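Local structure of U4/U6 snRNA-associated-splicing factor PRP24 (Saccharomyces cerevisiae, 4N0T) at residues A[82-93]-A[127-136]. The protein binds U6 snRNA, promotes its annealing with U4 snRNA and acts as a recycling factor of the yeast spliceosome. Residues are numbered along the deposited sequence; the frame is centred on the assembly and turned at random.
Sequences LTECTLWMTNFP and RFAYIDVTSK. With nucleotides of chain B.
Trp-88 and Tyr-130 are cross-strand neighbours, a non-hydrogen-bonded antiparallel pair, and Trp-88 CD1 lies 3.4 Å from Tyr-130 CZ, over the outer part of the phenol ring. The ring planes are inclined by 58°, so the contact is oblique. With CG anti to the backbone N (chi1 177°), the indole reaches along the sheet to Phe-128, whose CD1 is 3.6 Å from Trp-88 NE1. These three aromatics bind RNA: the base of A20 of chain B covers one indole face, G21 of chain B lies over the Tyr-130 face opposite Trp-88, Tyr-130 OH donates to N3 of A20 of chain B (2.8 Å), and the Phe-128 ring meets the sugar of A20 of chain B with one face and that of G21 of chain B with its edge. Replacing Trp-88 by an alanine would probably leave the base of A20 of chain B without the indole surface it lies on and remove the CD1 contact with the Tyr-130 rim.

Leu-87 and Ile-131, like Met-89 and Ala-129, exchange two backbone N-H...O bonds, each N to its partner's O at 2.7 to 2.9 Å; the strands' N-to-C directions are 155° apart. Strands 86-90 and 128-133 are central in an RNA recognition motif, RRM 2, with aromatics on its RNA-binding face. On the reverse face Met-89 CE meets Ile-131 CD1.

Polar side chains bond across the contact toward both ends. Phe-92 O, tilted from the guanidinium plane, accepts a hydrogen bond from Arg-127 NE (2.6 Å); Arg-127 O accepts Thr-90 OG1-H. Thr-86 OG1 donates to Asp-132 OD1 (2.6 Å) from above the carboxylate plane, while OD2 forms salt bridges with Arg-52 and Arg-116. Lys-136 NZ meets Glu-84 OE2 on its syn side, well out of the carboxylate plane, in a 2.7 Å salt bridge.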
loop_
_atom_site.group_PDB
_atom_site.type_symbol
_atom_site.label_atom_id
_atom_site.label_comp_id
_atom_site.label_asym_id
_atom_site.label_seq_id
_atom_site.Cartn_x
_atom_site.Cartn_y
_atom_site.Cartn_z
ATOM N N LEU A 82 -16.904 5.822 -18.939
ATOM C CA LEU A 82 -15.483 5.504 -18.877
ATOM C C LEU A 82 -15.392 4.001 -18.798
ATOM O O LEU A 82 -15.837 3.407 -17.820
ATOM C CB LEU A 82 -14.814 6.125 -17.650
ATOM C CG LEU A 82 -13.293 5.920 -17.605
ATOM C CD1 LEU A 82 -12.605 6.801 -18.645
ATOM C CD2 LEU A 82 -12.738 6.199 -16.213
ATOM N N THR A 83 -14.853 3.377 -19.839
ATOM C CA THR A 83 -14.745 1.927 -19.862
ATOM C C THR A 83 -13.487 1.490 -20.594
ATOM O O THR A 83 -13.049 2.141 -21.551
ATOM C CB THR A 83 -15.993 1.259 -20.493
ATOM O OG1 THR A 83 -15.798 -0.153 -20.542
ATOM C CG2 THR A 83 -16.202 1.748 -21.893
ATOM N N GLU A 84 -12.890 0.404 -20.104
ATOM C CA GLU A 84 -11.652 -0.123 -20.672
ATOM C C GLU A 84 -10.518 0.903 -20.719
ATOM O O GLU A 84 -9.602 0.798 -21.533
ATOM C CB GLU A 84 -11.916 -0.743 -22.049
ATOM C CG GLU A 84 -12.927 -1.876 -22.002
ATOM C CD GLU A 84 -13.088 -2.555 -23.339
ATOM O OE1 GLU A 84 -13.969 -2.131 -24.114
ATOM O OE2 GLU A 84 -12.320 -3.502 -23.615
ATOM N N CYS A 85 -10.562 1.869 -19.806
ATOM C CA CYS A 85 -9.539 2.896 -19.725
ATOM C C CYS A 85 -8.801 2.917 -18.395
ATOM O O CYS A 85 -8.234 3.945 -18.026
ATOM C CB CYS A 85 -10.172 4.269 -19.918
ATOM S SG CYS A 85 -10.747 4.578 -21.608
ATOM N N THR A 86 -8.814 1.799 -17.667
ATOM C CA THR A 86 -8.198 1.780 -16.349
ATOM C C THR A 86 -7.085 0.730 -16.273
ATOM O O THR A 86 -7.270 -0.424 -16.674
ATOM C CB THR A 86 -9.257 1.505 -15.254
ATOM O OG1 THR A 86 -10.276 2.514 -15.319
ATOM C CG2 THR A 86 -8.616 1.516 -13.869
ATOM N N LEU A 87 -5.930 1.151 -15.763
ATOM C CA LEU A 87 -4.812 0.248 -15.529
ATOM C C LEU A 87 -4.698 -0.055 -14.044
ATOM O O LEU A 87 -5.055 0.773 -13.195
ATOM C CB LEU A 87 -3.522 0.935 -15.935
ATOM C CG LEU A 87 -3.526 1.449 -17.366
ATOM C CD1 LEU A 87 -2.417 2.460 -17.537
ATOM C CD2 LEU A 87 -3.351 0.278 -18.290
ATOM N N TRP A 88 -4.187 -1.238 -13.735
ATOM C CA TRP A 88 -3.738 -1.519 -12.383
ATOM C C TRP A 88 -2.244 -1.789 -12.462
ATOM O O TRP A 88 -1.783 -2.566 -13.316
ATOM C CB TRP A 88 -4.496 -2.710 -11.801
ATOM C CG TRP A 88 -4.056 -3.142 -10.424
ATOM C CD1 TRP A 88 -4.476 -2.634 -9.228
ATOM C CD2 TRP A 88 -3.175 -4.229 -10.113
ATOM N NE1 TRP A 88 -3.891 -3.333 -8.182
ATOM C CE2 TRP A 88 -3.079 -4.306 -8.705
ATOM C CE3 TRP A 88 -2.443 -5.136 -10.891
ATOM C CZ2 TRP A 88 -2.284 -5.262 -8.057
ATOM C CZ3 TRP A 88 -1.660 -6.090 -10.246
ATOM C CH2 TRP A 88 -1.585 -6.141 -8.841
ATOM N N MET A 89 -1.497 -1.131 -11.588
ATOM C CA MET A 89 -0.045 -1.206 -11.590
ATOM C C MET A 89 0.476 -1.623 -10.218
ATOM O O MET A 89 -0.027 -1.163 -9.190
ATOM C CB MET A 89 0.518 0.157 -12.002
ATOM C CG MET A 89 2.012 0.223 -12.170
ATOM S SD MET A 89 2.472 1.916 -12.663
ATOM C CE MET A 89 1.967 1.910 -14.376
ATOM N N THR A 90 1.458 -2.517 -10.190
ATOM C CA THR A 90 2.108 -2.812 -8.928
ATOM C C THR A 90 3.608 -3.041 -9.087
ATOM O O THR A 90 4.133 -3.111 -10.214
ATOM C CB THR A 90 1.441 -4.007 -8.186
ATOM O OG1 THR A 90 1.874 -3.989 -6.823
ATOM C CG2 THR A 90 1.836 -5.357 -8.816
ATOM N N ASN A 91 4.284 -3.124 -7.946
ATOM C CA ASN A 91 5.728 -3.346 -7.892
ATOM C C ASN A 91 6.546 -2.232 -8.557
ATOM O O ASN A 91 7.625 -2.489 -9.117
ATOM C CB ASN A 91 6.123 -4.702 -8.474
ATOM C CG ASN A 91 7.449 -5.202 -7.908
ATOM O OD1 ASN A 91 7.741 -5.014 -6.724
ATOM N ND2 ASN A 91 8.272 -5.815 -8.765
ATOM N N PHE A 92 6.029 -1.005 -8.516
ATOM C CA PHE A 92 6.895 0.154 -8.715
ATOM C C PHE A 92 7.760 0.302 -7.463
ATOM O O PHE A 92 7.457 -0.293 -6.424
ATOM C CB PHE A 92 6.083 1.428 -9.030
ATOM C CG PHE A 92 4.818 1.591 -8.211
ATOM C CD1 PHE A 92 4.856 2.175 -6.952
ATOM C CD2 PHE A 92 3.581 1.209 -8.739
ATOM C CE1 PHE A 92 3.673 2.372 -6.214
ATOM C CE2 PHE A 92 2.396 1.389 -8.008
ATOM C CZ PHE A 92 2.445 1.966 -6.751
ATOM N N PRO A 93 8.861 1.074 -7.546
ATOM C CA PRO A 93 9.716 1.211 -6.359
ATOM C C PRO A 93 8.968 1.783 -5.148
ATOM O O PRO A 93 8.025 2.557 -5.321
ATOM C CB PRO A 93 10.805 2.189 -6.832
ATOM C CG PRO A 93 10.905 1.933 -8.288
ATOM C CD PRO A 93 9.470 1.700 -8.736
ATOM N N ARG A 127 1.255 -1.448 -1.824
ATOM C CA ARG A 127 1.925 -0.747 -2.908
ATOM C C ARG A 127 1.374 -1.163 -4.277
ATOM O O ARG A 127 1.793 -2.159 -4.862
ATOM C CB ARG A 127 3.432 -1.004 -2.827
ATOM C CG ARG A 127 4.239 0.013 -3.601
ATOM C CD ARG A 127 5.688 -0.062 -3.199
ATOM N NE ARG A 127 6.418 -0.906 -4.123
ATOM C CZ ARG A 127 7.110 -1.992 -3.796
ATOM N NH1 ARG A 127 7.219 -2.419 -2.539
ATOM N NH2 ARG A 127 7.710 -2.651 -4.763
ATOM N N PHE A 128 0.412 -0.392 -4.771
ATOM C CA PHE A 128 -0.143 -0.604 -6.103
ATOM C C PHE A 128 -0.910 0.666 -6.424
ATOM O O PHE A 128 -1.048 1.536 -5.567
ATOM C CB PHE A 128 -1.078 -1.833 -6.163
ATOM C CG PHE A 128 -2.201 -1.796 -5.153
ATOM C CD1 PHE A 128 -3.395 -1.119 -5.434
ATOM C CD2 PHE A 128 -2.062 -2.441 -3.916
ATOM C CE1 PHE A 128 -4.434 -1.075 -4.494
ATOM C CE2 PHE A 128 -3.100 -2.422 -2.977
ATOM C CZ PHE A 128 -4.280 -1.728 -3.262
ATOM N N ALA A 129 -1.423 0.763 -7.642
ATOM C CA ALA A 129 -2.143 1.969 -8.061
ATOM C C ALA A 129 -3.132 1.668 -9.153
ATOM O O ALA A 129 -2.913 0.772 -9.971
ATOM C CB ALA A 129 -1.159 3.070 -8.537
ATOM N N TYR A 130 -4.222 2.435 -9.167
ATOM C CA TYR A 130 -5.140 2.441 -10.292
ATOM C C TYR A 130 -4.930 3.721 -11.082
ATOM O O TYR A 130 -4.746 4.807 -10.502
ATOM C CB TYR A 130 -6.597 2.361 -9.814
ATOM C CG TYR A 130 -6.962 1.002 -9.296
ATOM C CD1 TYR A 130 -7.444 0.015 -10.144
ATOM C CD2 TYR A 130 -6.801 0.699 -7.953
ATOM C CE1 TYR A 130 -7.775 -1.236 -9.665
ATOM C CE2 TYR A 130 -7.118 -0.545 -7.464
ATOM C CZ TYR A 130 -7.604 -1.503 -8.315
ATOM O OH TYR A 130 -7.905 -2.741 -7.801
ATOM N N ILE A 131 -4.939 3.599 -12.407
ATOM C CA ILE A 131 -4.722 4.759 -13.258
ATOM C C ILE A 131 -5.777 4.771 -14.343
ATOM O O ILE A 131 -5.945 3.769 -15.052
ATOM C CB ILE A 131 -3.349 4.684 -13.960
ATOM C CG1 ILE A 131 -2.225 4.541 -12.938
ATOM C CG2 ILE A 131 -3.124 5.949 -14.801
ATOM C CD1 ILE A 131 -1.056 3.717 -13.462
ATOM N N ASP A 132 -6.475 5.902 -14.486
ATOM C CA ASP A 132 -7.420 6.068 -15.579
ATOM C C ASP A 132 -6.772 6.887 -16.691
ATOM O O ASP A 132 -6.192 7.943 -16.430
ATOM C CB ASP A 132 -8.683 6.794 -15.110
ATOM C CG ASP A 132 -9.533 5.954 -14.174
ATOM O OD1 ASP A 132 -9.395 4.714 -14.191
ATOM O OD2 ASP A 132 -10.342 6.552 -13.433
ATOM N N VAL A 133 -6.849 6.363 -17.908
ATOM C CA VAL A 133 -6.384 7.097 -19.086
ATOM C C VAL A 133 -7.580 7.459 -19.960
ATOM O O VAL A 133 -8.725 7.275 -19.540
ATOM C CB VAL A 133 -5.304 6.309 -19.853
ATOM C CG1 VAL A 133 -4.108 6.126 -18.959
ATOM C CG2 VAL A 133 -5.831 4.949 -20.330
ATOM N N THR A 134 -7.339 8.004 -21.155
ATOM C CA THR A 134 -8.444 8.556 -21.933
ATOM C C THR A 134 -8.993 7.656 -23.041
ATOM O O THR A 134 -10.017 7.985 -23.651
ATOM C CB THR A 134 -8.066 9.907 -22.558
ATOM O OG1 THR A 134 -6.990 9.713 -23.484
ATOM C CG2 THR A 134 -7.638 10.886 -21.488
ATOM N N SER A 135 -8.314 6.551 -23.334
ATOM C CA SER A 135 -8.815 5.615 -24.348
ATOM C C SER A 135 -8.370 4.177 -24.103
ATOM O O SER A 135 -7.369 3.943 -23.428
ATOM C CB SER A 135 -8.367 6.046 -25.749
ATOM O OG SER A 135 -6.994 5.737 -25.952
ATOM N N LYS A 136 -9.113 3.219 -24.655
ATOM C CA LYS A 136 -8.720 1.811 -24.561
ATOM C C LYS A 136 -7.365 1.606 -25.235
ATOM O O LYS A 136 -6.528 0.828 -24.765
ATOM C CB LYS A 136 -9.774 0.899 -25.198
ATOM C CG LYS A 136 -9.297 -0.541 -25.391
ATOM C CD LYS A 136 -10.360 -1.413 -26.062
ATOM C CE LYS A 136 -10.020 -2.899 -25.912
ATOM N NZ LYS A 136 -11.225 -3.764 -26.085
ATOM P P A B 20 -3.186 -8.048 -3.974
ATOM O OP1 A B 20 -2.596 -7.760 -2.639
ATOM O OP2 A B 20 -3.670 -9.427 -4.254
ATOM O "O5'" A B 20 -4.396 -7.056 -4.246
ATOM C "C5'" A B 20 -4.307 -5.658 -3.951
ATOM C "C4'" A B 20 -5.477 -4.911 -4.531
ATOM O "O4'" A B 20 -5.282 -4.813 -5.969
ATOM C "C3'" A B 20 -6.845 -5.565 -4.321
ATOM O "O3'" A B 20 -7.843 -4.557 -4.198
ATOM C "C2'" A B 20 -7.061 -6.310 -5.635
ATOM O "O2'" A B 20 -8.418 -6.542 -5.957
ATOM C "C1'" A B 20 -6.397 -5.364 -6.640
ATOM N N9 A B 20 -5.929 -6.043 -7.848
ATOM C C8 A B 20 -5.035 -7.079 -7.933
ATOM N N7 A B 20 -4.859 -7.509 -9.163
ATOM C C5 A B 20 -5.677 -6.689 -9.931
ATOM C C6 A B 20 -5.943 -6.633 -11.314
ATOM N N6 A B 20 -5.369 -7.454 -12.194
ATOM N N1 A B 20 -6.821 -5.697 -11.740
ATOM C C2 A B 20 -7.411 -4.893 -10.848
ATOM N N3 A B 20 -7.243 -4.866 -9.522
ATOM C C4 A B 20 -6.352 -5.786 -9.133
ATOM P P G B 21 -8.441 -4.123 -2.768
ATOM O OP1 G B 21 -7.935 -5.003 -1.674
ATOM O OP2 G B 21 -9.930 -4.080 -2.943
ATOM O "O5'" G B 21 -7.877 -2.656 -2.546
ATOM C "C5'" G B 21 -8.024 -1.672 -3.562
ATOM C "C4'" G B 21 -7.683 -0.295 -3.048
ATOM O "O4'" G B 21 -7.632 0.613 -4.176
ATOM C "C3'" G B 21 -8.700 0.315 -2.098
ATOM O "O3'" G B 21 -8.014 1.348 -1.401
ATOM C "C2'" G B 21 -9.664 0.976 -3.074
ATOM O "O2'" G B 21 -10.501 1.942 -2.486
ATOM C "C1'" G B 21 -8.657 1.588 -4.041
ATOM N N9 G B 21 -9.143 1.877 -5.381
ATOM C C8 G B 21 -8.972 3.095 -5.982
ATOM N N7 G B 21 -9.436 3.109 -7.191
ATOM C C5 G B 21 -9.917 1.843 -7.410
ATOM C C6 G B 21 -10.510 1.295 -8.571
ATOM O O6 G B 21 -10.755 1.871 -9.654
ATOM N N1 G B 21 -10.860 -0.031 -8.379
ATOM C C2 G B 21 -10.617 -0.752 -7.228
ATOM N N2 G B 21 -11.007 -2.035 -7.233
ATOM N N3 G B 21 -10.067 -0.248 -6.138
ATOM C C4 G B 21 -9.729 1.041 -6.298
ATOM P P A B 18 5.275 -7.827 0.514
ATOM O OP1 A B 18 4.535 -7.293 1.695
ATOM O OP2 A B 18 5.110 -9.236 0.106
ATOM O "O5'" A B 18 4.916 -6.979 -0.796
ATOM C "C5'" A B 18 4.914 -5.560 -0.785
ATOM C "C4'" A B 18 4.797 -4.999 -2.188
ATOM O "O4'" A B 18 5.870 -5.513 -3.025
ATOM C "C3'" A B 18 3.531 -5.356 -2.952
ATOM O "O3'" A B 18 2.438 -4.533 -2.599
ATOM C "C2'" A B 18 3.971 -5.206 -4.404
ATOM O "O2'" A B 18 4.074 -3.838 -4.761
ATOM C "C1'" A B 18 5.387 -5.765 -4.326
ATOM N N9 A B 18 5.435 -7.220 -4.561
ATOM C C8 A B 18 5.788 -8.208 -3.667
ATOM N N7 A B 18 5.760 -9.407 -4.188
ATOM C C5 A B 18 5.387 -9.201 -5.506
ATOM C C6 A B 18 5.186 -10.087 -6.569
ATOM N N6 A B 18 5.362 -11.413 -6.469
ATOM N N1 A B 18 4.804 -9.575 -7.757
ATOM C C2 A B 18 4.642 -8.249 -7.865
ATOM N N3 A B 18 4.808 -7.321 -6.926
ATOM C C4 A B 18 5.177 -7.862 -5.751
#